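Local coordinates for protein fumarylacetoacetate hydrolase (Burkholderia xenovorans, PDB 5TI1) that probably hydrolyses fumarylacetoacetate to fumarate and acetoacetate, the last step of phenylalanine and tyrosine breakdown, at a site that holds a magnesium ion, at residues 329-334 / 414-419; 322-327 / 421-426. One frame throughout, in Å; residues are numbered along the deposited sequence.

Overall arrangement
Contacts 1 and 2 are two lengths of one antiparallel ladder between strands 321-331 and 416-424, their centres about 22 Å apart. Contact 2 pairs the beginning of the first strand with the end of the second; contact 1 pairs the opposite ends and so closes the shorter loop, residues 335-413, within the longer one of contact 2. They meet where Leu419 CB lies 4.3 Å from Glu327 O. Buried leucines lie nearest the metal sites: the side chain of Leu326 in contact 2 is about 7 Å from that of Glu228, a magnesium ligand, and about 13 Å from the ion, while that of Leu417 in contact 1 is about 12 Å from the bound sodium.

Contact 1 (329-334 / 414-419); sequences TLRPQQ and GDELTL
Two antiparallel strand ends, 329-331 and 416-419, pair here in the C-terminal hydrolase region; the ladder ends at Arg331 with Glu416, after which Pro332 and Gln333 still lie against Asp415 and Gly414. Thr329-Thr418 and Arg331-Glu416 are hydrogen-bonded pairs flanking the non-hydrogen-bonded pair Leu330-Leu417. Thr329 N donates to Thr418 O at 2.9 Å, in the carbonyl plane, and Thr418 N returns the bond to Thr329 O. Glu416 N instead reaches Arg331 O from 29° above the carbonyl plane. On the polar face Arg331 and Glu416 run alongside each other, both with CG anti to the backbone N. A bend at chi3 (60°) brings Arg331 NH2 to 2.8 Å from Glu416 OE1, a salt bridge with a weak, bent hydrogen bond; the guanidinium and carboxylate planes stand 89° apart. One water ties Thr329 OG1, Thr418 OG1 and Glu416 O together. On the other face Leu330 CD1 packs against Leu417 CD1 at 3.8 Å, and Leu330 CD2 lies 3.6 Å from Asp415 OD2, an oxygen in a salt bridge with Arg408. Past the strand end, Gln333 folds back at chi2 so that NE2 meets a lone pair of Gly414 O at 3.0 Å. With strand 429-440 beyond 416-419 and Ser339 bonded to Leu330, this ends an antiparallel ladder between two inner strands of a mixed beta sheet, leucines on one face, threonines and an Arg-Glu pair on the other.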
loop_
_atom_site.group_PDB
_atom_site.type_symbol
_atom_site.label_atom_id
_atom_site.label_comp_id
_atom_site.label_asym_id
_atom_site.label_seq_id
_atom_site.Cartn_x
_atom_site.Cartn_y
_atom_site.Cartn_z
ATOM N N THR B 329 -5.622 -27.655 1.357
ATOM C CA THR B 329 -6.708 -28.487 1.842
ATOM C C THR B 329 -7.893 -27.604 2.199
ATOM O O THR B 329 -7.741 -26.414 2.517
ATOM C CB THR B 329 -6.288 -29.349 3.048
ATOM O OG1 THR B 329 -6.011 -28.516 4.177
ATOM C CG2 THR B 329 -5.045 -30.184 2.705
ATOM N N LEU B 330 -9.082 -28.196 2.101
ATOM C CA LEU B 330 -10.329 -27.538 2.460
ATOM C C LEU B 330 -11.048 -28.452 3.435
ATOM O O LEU B 330 -11.201 -29.647 3.163
ATOM C CB LEU B 330 -11.197 -27.266 1.220
ATOM C CG LEU B 330 -12.438 -26.364 1.360
ATOM C CD1 LEU B 330 -12.802 -25.756 0.018
ATOM C CD2 LEU B 330 -13.642 -27.103 1.944
ATOM N N ARG B 331 -11.464 -27.911 4.570
ATOM C CA ARG B 331 -12.193 -28.718 5.544
ATOM C C ARG B 331 -13.536 -28.078 5.852
ATOM O O ARG B 331 -13.576 -26.987 6.451
ATOM C CB ARG B 331 -11.386 -28.918 6.826
ATOM C CG ARG B 331 -12.116 -29.791 7.834
ATOM C CD ARG B 331 -11.197 -30.346 8.900
ATOM N NE ARG B 331 -10.546 -29.287 9.655
ATOM C CZ ARG B 331 -11.155 -28.547 10.575
ATOM N NH1 ARG B 331 -12.440 -28.747 10.850
ATOM N NH2 ARG B 331 -10.481 -27.594 11.214
ATOM N N PRO B 332 -14.640 -28.692 5.427
ATOM C CA PRO B 332 -15.965 -28.230 5.852
ATOM C C PRO B 332 -16.072 -28.214 7.366
ATOM O O PRO B 332 -15.413 -28.989 8.064
ATOM C CB PRO B 332 -16.922 -29.269 5.248
ATOM C CG PRO B 332 -16.139 -29.879 4.096
ATOM C CD PRO B 332 -14.701 -29.844 4.508
ATOM N N GLN B 333 -16.952 -27.333 7.861
ATOM C CA GLN B 333 -17.115 -27.153 9.305
ATOM C C GLN B 333 -17.485 -28.451 10.012
ATOM O O GLN B 333 -17.046 -28.680 11.145
ATOM C CB GLN B 333 -18.168 -26.073 9.587
ATOM C CG GLN B 333 -18.456 -25.804 11.078
ATOM C CD GLN B 333 -17.266 -25.223 11.841
ATOM O OE1 GLN B 333 -17.197 -25.322 13.065
ATOM N NE2 GLN B 333 -16.324 -24.634 11.120
ATOM N N GLN B 334 -18.286 -29.308 9.381
ATOM C CA GLN B 334 -18.715 -30.544 10.033
ATOM C C GLN B 334 -17.730 -31.693 9.849
ATOM O O GLN B 334 -17.938 -32.768 10.423
ATOM C CB GLN B 334 -20.099 -30.974 9.523
ATOM C CG GLN B 334 -21.191 -29.932 9.705
ATOM C CD GLN B 334 -21.205 -29.352 11.106
ATOM O OE1 GLN B 334 -21.178 -30.083 12.098
ATOM N NE2 GLN B 334 -21.231 -28.035 11.193
ATOM N N GLY B 414 -17.793 -21.447 7.284
ATOM C CA GLY B 414 -17.242 -22.473 8.139
ATOM C C GLY B 414 -16.184 -23.360 7.501
ATOM O O GLY B 414 -15.599 -24.194 8.208
ATOM N N ASP B 415 -15.941 -23.240 6.194
ATOM C CA ASP B 415 -14.813 -23.931 5.564
ATOM C C ASP B 415 -13.490 -23.347 6.048
ATOM O O ASP B 415 -13.318 -22.124 6.109
ATOM C CB ASP B 415 -14.857 -23.791 4.041
ATOM C CG ASP B 415 -15.983 -24.559 3.385
ATOM O OD1 ASP B 415 -16.735 -25.296 4.073
ATOM O OD2 ASP B 415 -16.096 -24.423 2.144
ATOM N N GLU B 416 -12.535 -24.219 6.356
ATOM C CA GLU B 416 -11.174 -23.793 6.658
ATOM C C GLU B 416 -10.276 -24.139 5.475
ATOM O O GLU B 416 -10.261 -25.284 5.012
ATOM C CB GLU B 416 -10.646 -24.444 7.943
ATOM C CG GLU B 416 -9.209 -24.027 8.299
ATOM C CD GLU B 416 -8.717 -24.597 9.631
ATOM O OE1 GLU B 416 -8.748 -25.840 9.818
ATOM O OE2 GLU B 416 -8.285 -23.792 10.487
ATOM N N LEU B 417 -9.542 -23.149 4.981
ATOM C CA LEU B 417 -8.657 -23.316 3.832
ATOM C C LEU B 417 -7.222 -23.244 4.326
ATOM O O LEU B 417 -6.843 -22.263 4.977
ATOM C CB LEU B 417 -8.927 -22.247 2.770
ATOM C CG LEU B 417 -10.080 -22.512 1.790
ATOM C CD1 LEU B 417 -9.705 -23.632 0.825
ATOM C CD2 LEU B 417 -11.420 -22.811 2.474
ATOM N N THR B 418 -6.428 -24.280 4.028
ATOM C CA THR B 418 -5.060 -24.367 4.529
ATOM C C THR B 418 -4.080 -24.559 3.381
ATOM O O THR B 418 -4.107 -25.589 2.698
ATOM C CB THR B 418 -4.914 -25.504 5.542
ATOM O OG1 THR B 418 -5.889 -25.353 6.585
ATOM C CG2 THR B 418 -3.530 -25.468 6.155
ATOM N N LEU B 419 -3.190 -23.591 3.206
ATOM C CA LEU B 419 -2.056 -23.709 2.290
ATOM C C LEU B 419 -0.862 -24.300 3.024
ATOM O O LEU B 419 -0.594 -23.949 4.179
ATOM C CB LEU B 419 -1.658 -22.342 1.725
ATOM C CG LEU B 419 -2.346 -21.736 0.505
ATOM C CD1 LEU B 419 -3.797 -21.573 0.740
ATOM C CD2 LEU B 419 -1.709 -20.375 0.153
HETATM O O HOH W 1 -8.020 -26.903 5.572
HETATM O O HOH W 2 -13.673 -26.313 9.213
HETATM O O HOH W 3 -18.291 -25.310 6.154
#

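Contact 2 (322-327 / 421-426); sequences FDITLE and GWCQGE
Trp422 lays one face of its indole over Thr325, its partner in a hydrogen-bonded antiparallel pair. Its chi1 of 53° puts CG in the crowded position between the backbone N and the carbonyl carbon, and the ring crosses the threonine obliquely. Thr325 CB stands 4.2 Å from the centroid of the five-membered ring, a CH-pi contact over the face, while Thr325 CG2, anti to its own backbone N, sits above the plane toward the rim. Further along, the extended Glu327 carries its carboxylate to the far end of the indole, with OE2 at 3.6 Å from Trp422 CH2; its ion pair with Arg343 is long and weak. Beside this contact two hydrogen bonds join the backbones: Trp422 N to Thr325 O at 2.9 Å, and Thr325 N to Trp422 O, less straight (133°). Gly421 CA makes a CA-H...O contact with Thr325 O at 3.1 Å and has Leu326 CD2 4.1 Å away. At the other end Ile324 CG1 meets Cys423 SG at 3.9 Å, and a water joins Asp323 OD2 to Gln424 O, while Asp323 OD1 is bonded to Asn345. Asp323, the centre of an inverse gamma turn, has its buried O 3.4 Å from Cys423 SG. Ile324 and Leu326 pack onto strand 252-263, Cys423 onto helix 293-296, and Arg429 of strand 429-440 makes a cation-pi contact with Trp422.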
loop_
_atom_site.group_PDB
_atom_site.type_symbol
_atom_site.label_atom_id
_atom_site.label_comp_id
_atom_site.label_asym_id
_atom_site.label_seq_id
_atom_site.Cartn_x
_atom_site.Cartn_y
_atom_site.Cartn_z
ATOM N N PHE B 322 12.279 -21.939 -8.359
ATOM C CA PHE B 322 12.482 -22.671 -7.122
ATOM C C PHE B 322 11.467 -23.800 -7.026
ATOM O O PHE B 322 10.282 -23.621 -7.325
ATOM C CB PHE B 322 12.408 -21.742 -5.911
ATOM C CG PHE B 322 13.583 -20.805 -5.813
ATOM C CD1 PHE B 322 13.584 -19.600 -6.496
ATOM C CD2 PHE B 322 14.703 -21.152 -5.073
ATOM C CE1 PHE B 322 14.678 -18.746 -6.426
ATOM C CE2 PHE B 322 15.806 -20.298 -5.002
ATOM C CZ PHE B 322 15.794 -19.101 -5.683
ATOM N N ASP B 323 11.962 -24.967 -6.626
ATOM C CA ASP B 323 11.191 -26.209 -6.573
ATOM C C ASP B 323 10.506 -26.276 -5.211
ATOM O O ASP B 323 11.047 -26.813 -4.244
ATOM C CB ASP B 323 12.122 -27.388 -6.824
ATOM C CG ASP B 323 11.404 -28.717 -6.869
ATOM O OD1 ASP B 323 10.169 -28.771 -6.682
ATOM O OD2 ASP B 323 12.100 -29.726 -7.091
ATOM N N ILE B 324 9.308 -25.697 -5.131
ATOM C CA ILE B 324 8.533 -25.609 -3.891
ATOM C C ILE B 324 7.227 -26.350 -4.125
ATOM O O ILE B 324 6.380 -25.894 -4.904
ATOM C CB ILE B 324 8.251 -24.165 -3.460
ATOM C CG1 ILE B 324 9.508 -23.292 -3.508
ATOM C CG2 ILE B 324 7.683 -24.151 -2.055
ATOM C CD1 ILE B 324 9.254 -21.861 -3.012
ATOM N N THR B 325 7.073 -27.501 -3.475
ATOM C CA THR B 325 5.819 -28.235 -3.527
ATOM C C THR B 325 4.770 -27.480 -2.717
ATOM O O THR B 325 5.031 -27.072 -1.583
ATOM C CB THR B 325 6.010 -29.655 -2.980
ATOM O OG1 THR B 325 6.848 -30.400 -3.869
ATOM C CG2 THR B 325 4.676 -30.375 -2.849
ATOM N N LEU B 326 3.598 -27.268 -3.309
ATOM C CA LEU B 326 2.501 -26.558 -2.660
ATOM C C LEU B 326 1.236 -27.410 -2.663
ATOM O O LEU B 326 0.965 -28.133 -3.630
ATOM C CB LEU B 326 2.235 -25.223 -3.364
ATOM C CG LEU B 326 3.409 -24.252 -3.468
ATOM C CD1 LEU B 326 3.098 -23.172 -4.487
ATOM C CD2 LEU B 326 3.744 -23.623 -2.129
ATOM N N GLU B 327 0.459 -27.315 -1.577
ATOM C CA GLU B 327 -0.792 -28.044 -1.433
ATOM C C GLU B 327 -1.808 -27.162 -0.725
ATOM O O GLU B 327 -1.455 -26.280 0.060
ATOM C CB GLU B 327 -0.630 -29.355 -0.636
ATOM C CG GLU B 327 0.383 -30.326 -1.229
ATOM C CD GLU B 327 0.306 -31.719 -0.615
ATOM O OE1 GLU B 327 -0.538 -31.930 0.280
ATOM O OE2 GLU B 327 1.091 -32.600 -1.034
ATOM N N GLY B 421 3.377 -25.936 2.191
ATOM C CA GLY B 421 4.442 -25.952 1.205
ATOM C C GLY B 421 5.751 -26.427 1.779
ATOM O O GLY B 421 6.058 -26.189 2.951
ATOM N N TRP B 422 6.548 -27.078 0.928
ATOM C CA TRP B 422 7.880 -27.501 1.324
ATOM C C TRP B 422 8.725 -27.729 0.080
ATOM O O TRP B 422 8.203 -27.989 -1.009
ATOM C CB TRP B 422 7.838 -28.776 2.179
ATOM C CG TRP B 422 7.080 -29.877 1.536
ATOM C CD1 TRP B 422 7.565 -30.817 0.658
ATOM C CD2 TRP B 422 5.695 -30.165 1.710
ATOM N NE1 TRP B 422 6.557 -31.657 0.272
ATOM C CE2 TRP B 422 5.398 -31.283 0.907
ATOM C CE3 TRP B 422 4.670 -29.578 2.464
ATOM C CZ2 TRP B 422 4.118 -31.832 0.841
ATOM C CZ3 TRP B 422 3.403 -30.123 2.396
ATOM C CH2 TRP B 422 3.136 -31.241 1.593
ATOM N N CYS B 423 10.035 -27.591 0.253
ATOM C CA CYS B 423 10.996 -28.084 -0.718
ATOM C C CYS B 423 11.424 -29.476 -0.278
ATOM O O CYS B 423 11.798 -29.671 0.882
ATOM C CB CYS B 423 12.203 -27.155 -0.817
ATOM S SG CYS B 423 11.787 -25.431 -1.195
ATOM N N GLN B 424 11.352 -30.440 -1.196
ATOM C CA GLN B 424 11.734 -31.819 -0.913
ATOM C C GLN B 424 13.188 -32.052 -1.312
ATOM O O GLN B 424 13.553 -31.870 -2.478
ATOM C CB GLN B 424 10.825 -32.793 -1.658
ATOM C CG GLN B 424 11.078 -34.261 -1.334
ATOM C CD GLN B 424 10.750 -34.605 0.104
ATOM O OE1 GLN B 424 9.593 -34.525 0.531
ATOM N NE2 GLN B 424 11.770 -34.983 0.864
ATOM N N GLY B 425 14.016 -32.437 -0.339
ATOM C CA GLY B 425 15.360 -32.902 -0.587
ATOM C C GLY B 425 15.468 -34.406 -0.402
ATOM O O GLY B 425 14.472 -35.123 -0.310
ATOM N N GLU B 426 16.712 -34.884 -0.349
ATOM C CA GLU B 426 16.974 -36.307 -0.124
ATOM C C GLU B 426 16.971 -36.566 1.379
ATOM O O GLU B 426 17.921 -36.224 2.086
ATOM C CB GLU B 426 18.294 -36.722 -0.767
ATOM C CG GLU B 426 18.524 -38.231 -0.809
ATOM C CD GLU B 426 17.417 -38.984 -1.546
ATOM O OE1 GLU B 426 16.675 -39.755 -0.894
ATOM O OE2 GLU B 426 17.286 -38.806 -2.776
HETATM O O HOH W 4 11.904 -31.677 -4.830
#